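Local coordinates for protein glycerate 2-kinase (Pyrococcus horikoshii, PDB 1X3L) that catalyses the ATP-dependent phosphorylation of D-glycerate to 2-phosphoglycerate, using magnesium and accepting several other phosphate donors, at residues V249-T252 with L253-D256; I166-V169 with R170-S174. All coordinates share one frame; numbering follows the deposited sequence.

Contact 1 of 2, residues V249-T252 with L253-D256; sequences VEET and LKED. With EDO (1,2-ethanediol), chain D.
In the loop that joins helix 235-246 to strand 260-266, K254 folds back over the chain to meet E251 and T252. The chain is mostly extended and turns at K254; it belongs to no helix or strand. The contact is a local salt bridge, i to i+3, backed by a bond from the lysine to the backbone. K254 NZ stands 3.3 Å from E251 OE2. The same ammonium gives a hydrogen bond of 3.0 Å to T252 O. It comes to that oxygen from above the carbonyl plane, 55° out of it, so no lone pair is met squarely. Bends at chi2 and chi4 of K254 curl its chain round T252 O, with CG at 3.4 Å from that atom. K254 CE lies against E251 CG at 3.3 Å, so the two side chains also touch through their methylenes. The ammonium is held further by the backbone oxygens of D213 and T215. Three carbonyls and a carboxylate thus surround it, which would probably favour its charged form.

E251 turns back on its own chain. Its OE2 takes a bond of 3.0 Å from T252 N, nearly straight at 165°, on the anti side of the carboxylate. H172 probably bonds to this oxygen as well. T252 OG1 is close to K254 NZ, but the angle is poor for a bond; the hydroxyl pairs with D213 instead. L253 points its CB away from E251 and T252, and its side chain touches K183. Farther along, D256 forms a salt bridge with K212. A 1,2-ethanediol, probably from the crystallisation liquor, sits beside D256, and its O2 donates to D256 OD1 at 3.1 Å.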
loop_
_atom_site.group_PDB
_atom_site.type_symbol
_atom_site.label_atom_id
_atom_site.label_comp_id
_atom_site.label_asym_id
_atom_site.label_seq_id
_atom_site.Cartn_x
_atom_site.Cartn_y
_atom_site.Cartn_z
ATOM N N VAL A 249 29.131 15.011 -6.793
ATOM C CA VAL A 249 27.832 15.105 -6.138
ATOM C C VAL A 249 27.636 13.865 -5.272
ATOM O O VAL A 249 28.138 12.787 -5.594
ATOM C CB VAL A 249 26.678 15.228 -7.165
ATOM C CG1 VAL A 249 26.817 16.530 -7.937
ATOM C CG2 VAL A 249 26.688 14.049 -8.116
ATOM N N GLU A 250 26.912 14.018 -4.169
ATOM C CA GLU A 250 26.701 12.909 -3.256
ATOM C C GLU A 250 25.877 11.774 -3.838
ATOM O O GLU A 250 24.991 11.972 -4.669
ATOM C CB GLU A 250 26.068 13.410 -1.955
ATOM C CG GLU A 250 26.925 14.455 -1.239
ATOM C CD GLU A 250 26.328 14.909 0.085
ATOM O OE1 GLU A 250 25.112 14.692 0.304
ATOM O OE2 GLU A 250 27.075 15.494 0.903
ATOM N N GLU A 251 26.203 10.571 -3.390
ATOM C CA GLU A 251 25.533 9.355 -3.816
ATOM C C GLU A 251 24.217 9.252 -3.032
ATOM O O GLU A 251 23.989 10.030 -2.100
ATOM C CB GLU A 251 26.456 8.167 -3.512
ATOM C CG GLU A 251 25.906 6.806 -3.854
ATOM C CD GLU A 251 25.624 6.632 -5.329
ATOM O OE1 GLU A 251 26.579 6.455 -6.124
ATOM O OE2 GLU A 251 24.433 6.676 -5.687
ATOM N N THR A 252 23.339 8.331 -3.426
ATOM C CA THR A 252 22.087 8.139 -2.697
ATOM C C THR A 252 22.497 7.475 -1.380
ATOM O O THR A 252 23.603 6.941 -1.278
ATOM C CB THR A 252 21.106 7.229 -3.471
ATOM O OG1 THR A 252 21.808 6.093 -3.989
ATOM C CG2 THR A 252 20.458 7.990 -4.623
ATOM N N LEU A 253 21.628 7.516 -0.374
ATOM C CA LEU A 253 21.941 6.937 0.930
ATOM C C LEU A 253 22.412 5.487 0.840
ATOM O O LEU A 253 21.726 4.633 0.281
ATOM C CB LEU A 253 20.723 7.023 1.860
ATOM C CG LEU A 253 20.967 6.496 3.277
ATOM C CD1 LEU A 253 22.076 7.306 3.929
ATOM C CD2 LEU A 253 19.696 6.580 4.099
ATOM N N LYS A 254 23.585 5.216 1.404
ATOM C CA LYS A 254 24.163 3.876 1.380
ATOM C C LYS A 254 24.176 3.205 2.753
ATOM O O LYS A 254 24.120 1.982 2.849
ATOM C CB LYS A 254 25.600 3.940 0.839
ATOM C CG LYS A 254 25.705 4.349 -0.626
ATOM C CD LYS A 254 25.309 3.206 -1.553
ATOM C CE LYS A 254 25.152 3.685 -2.988
ATOM N NZ LYS A 254 23.986 4.613 -3.133
ATOM N N GLU A 255 24.237 4.007 3.810
ATOM C CA GLU A 255 24.293 3.483 5.169
ATOM C C GLU A 255 23.069 3.859 6.002
ATOM O O GLU A 255 22.298 4.744 5.633
ATOM C CB GLU A 255 25.544 4.015 5.870
ATOM C CG GLU A 255 26.850 3.748 5.137
ATOM C CD GLU A 255 27.319 2.315 5.284
ATOM O OE1 GLU A 255 27.616 1.903 6.426
ATOM O OE2 GLU A 255 27.392 1.600 4.261
ATOM N N ASP A 256 22.908 3.181 7.134
ATOM C CA ASP A 256 21.799 3.456 8.037
ATOM C C ASP A 256 22.102 4.716 8.836
ATOM O O ASP A 256 23.251 4.970 9.191
ATOM C CB ASP A 256 21.586 2.286 9.008
ATOM C CG ASP A 256 20.826 1.126 8.379
ATOM O OD1 ASP A 256 19.658 1.327 7.979
ATOM O OD2 ASP A 256 21.396 0.013 8.288
HETATM C C1 EDO D . 17.592 5.481 7.686
HETATM O O1 EDO D . 18.248 5.205 8.937
HETATM C C2 EDO D . 17.760 4.304 6.722
HETATM O O2 EDO D . 17.191 3.118 7.286
#

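Contact 2 of 2, residues I166-V169 with R170-S174; sequences INTV and RKHIS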
loop_
_atom_site.group_PDB
_atom_site.type_symbol
_atom_site.label_atom_id
_atom_site.label_comp_id
_atom_site.label_asym_id
_atom_site.label_seq_id
_atom_site.Cartn_x
_atom_site.Cartn_y
_atom_site.Cartn_z
ATOM N N ILE A 166 14.513 1.495 -13.473
ATOM C CA ILE A 166 13.980 2.830 -13.700
ATOM C C ILE A 166 14.063 3.614 -12.400
ATOM O O ILE A 166 14.294 4.823 -12.407
ATOM C CB ILE A 166 12.509 2.766 -14.175
ATOM C CG1 ILE A 166 12.454 2.169 -15.584
ATOM C CG2 ILE A 166 11.878 4.153 -14.145
ATOM C CD1 ILE A 166 11.052 2.009 -16.139
ATOM N N ASN A 167 13.872 2.910 -11.287
ATOM C CA ASN A 167 13.942 3.514 -9.962
ATOM C C ASN A 167 15.388 3.900 -9.674
ATOM O O ASN A 167 15.655 4.901 -9.016
ATOM C CB ASN A 167 13.471 2.522 -8.896
ATOM C CG ASN A 167 12.007 2.161 -9.039
ATOM O OD1 ASN A 167 11.323 2.649 -9.941
ATOM N ND2 ASN A 167 11.517 1.301 -8.152
ATOM N N THR A 168 16.318 3.090 -10.166
ATOM C CA THR A 168 17.739 3.350 -9.970
ATOM C C THR A 168 18.134 4.652 -10.651
ATOM O O THR A 168 18.829 5.487 -10.067
ATOM C CB THR A 168 18.594 2.213 -10.544
ATOM O OG1 THR A 168 18.391 1.031 -9.761
ATOM C CG2 THR A 168 20.071 2.589 -10.531
ATOM N N VAL A 169 17.687 4.819 -11.890
ATOM C CA VAL A 169 17.992 6.025 -12.635
ATOM C C VAL A 169 17.298 7.222 -11.995
ATOM O O VAL A 169 17.936 8.238 -11.745
ATOM C CB VAL A 169 17.557 5.904 -14.114
ATOM C CG1 VAL A 169 17.812 7.214 -14.843
ATOM C CG2 VAL A 169 18.328 4.780 -14.792
ATOM N N ARG A 170 16.002 7.095 -11.709
ATOM C CA ARG A 170 15.250 8.196 -11.107
ATOM C C ARG A 170 15.798 8.609 -9.742
ATOM O O ARG A 170 15.860 9.803 -9.424
ATOM C CB ARG A 170 13.759 7.843 -10.984
ATOM C CG ARG A 170 13.036 7.686 -12.327
ATOM C CD ARG A 170 11.510 7.548 -12.175
ATOM N NE ARG A 170 11.129 6.442 -11.297
ATOM C CZ ARG A 170 10.964 6.548 -9.981
ATOM N NH1 ARG A 170 11.134 7.716 -9.374
ATOM N NH2 ARG A 170 10.643 5.479 -9.264
ATOM N N LYS A 171 16.197 7.632 -8.933
ATOM C CA LYS A 171 16.749 7.939 -7.618
ATOM C C LYS A 171 18.041 8.749 -7.726
ATOM O O LYS A 171 18.361 9.537 -6.831
ATOM C CB LYS A 171 17.014 6.654 -6.825
ATOM C CG LYS A 171 15.747 5.959 -6.327
ATOM C CD LYS A 171 16.060 4.719 -5.495
ATOM C CE LYS A 171 14.772 4.098 -4.963
ATOM N NZ LYS A 171 15.021 3.033 -3.956
ATOM N N HIS A 172 18.777 8.567 -8.820
ATOM C CA HIS A 172 20.035 9.287 -9.001
ATOM C C HIS A 172 19.951 10.640 -9.707
ATOM O O HIS A 172 20.977 11.208 -10.076
ATOM C CB HIS A 172 21.065 8.393 -9.700
ATOM C CG HIS A 172 21.620 7.321 -8.812
ATOM N ND1 HIS A 172 20.945 6.148 -8.549
ATOM C CD2 HIS A 172 22.744 7.283 -8.057
ATOM C CE1 HIS A 172 21.627 5.436 -7.670
ATOM N NE2 HIS A 172 22.722 6.103 -7.354
ATOM N N ILE A 173 18.739 11.154 -9.900
ATOM C CA ILE A 173 18.560 12.469 -10.514
ATOM C C ILE A 173 17.508 13.238 -9.733
ATOM O O ILE A 173 16.900 14.184 -10.236
ATOM C CB ILE A 173 18.134 12.391 -11.997
ATOM C CG1 ILE A 173 16.885 11.525 -12.152
ATOM C CG2 ILE A 173 19.290 11.862 -12.834
ATOM C CD1 ILE A 173 16.377 11.461 -13.578
ATOM N N SER A 174 17.313 12.816 -8.488
ATOM C CA SER A 174 16.360 13.441 -7.589
ATOM C C SER A 174 17.075 13.858 -6.309
ATOM O O SER A 174 17.903 13.120 -5.787
ATOM C CB SER A 174 15.236 12.462 -7.244
ATOM O OG SER A 174 14.471 12.942 -6.150
#
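I166 O accepts a hydrogen bond from R170 N in the last turns of helix 163-171, a regular i to i+4 step of 2.9 Å. The helix ends here, and H172 is the first residue to leave helical angles. Its backbone N makes weak bonds to both T168 O and V169 O, while I173 N bonds to R170 O.

The H172 side chain also bonds to this end. Its ND1 donates to T168 O at 2.7 Å and 164°. The oxygen lies in the ring plane, at the edge. With chi1 at -73°, CG sits beside the backbone N, and the ring reaches back along the helix to this carbonyl. T168 O therefore meets both the ring and, weakly, the backbone of the same residue. The other ring nitrogen, NE2, probably hydrogen-bonds to E251, which would give both nitrogens a partner.

On another side of the helix, R170 runs back past I166. Its NE lies 3.7 Å from I166 CG2, where the two side chains cross at a slant. A bend at chi3 brings the guanidinium alongside N167. There NH2 donates to N167 OD1 at 3.0 Å. The amide and guanidinium planes are 72° apart, and the donor stands above the amide plane, not on a lone pair. S207 is a second partner of the same NH2. I173 CG1 packs against V169 O at 3.5 Å.

K171 extends away to the backbone oxygen of E203. I166, R170 and I173 lean on helix 146-158. T168 and V169 lie against helix 217-226, and the H172 ring meets F217 edge-to-face at the start of that helix.

In the fold
Contact 2 comes first along the chain, at the end of helix 163-171. Contact 1 follows in the loop between helix 235-246 and strand 260-266, one of the two outermost strands of the six-stranded parallel sheet. Their centres are about 13 Å apart, on the same side of the chain's centre. They meet directly: H172 NE2 and E251 OE2 are 2.5 Å apart, probably a hydrogen bond, and T252 CG2 packs on K171 O at 3.4 Å. The histidine thus ties the helix end to a loop some eighty residues later. T215 is shared by both. Both lie away from K58, the probable substrate-binding lysine.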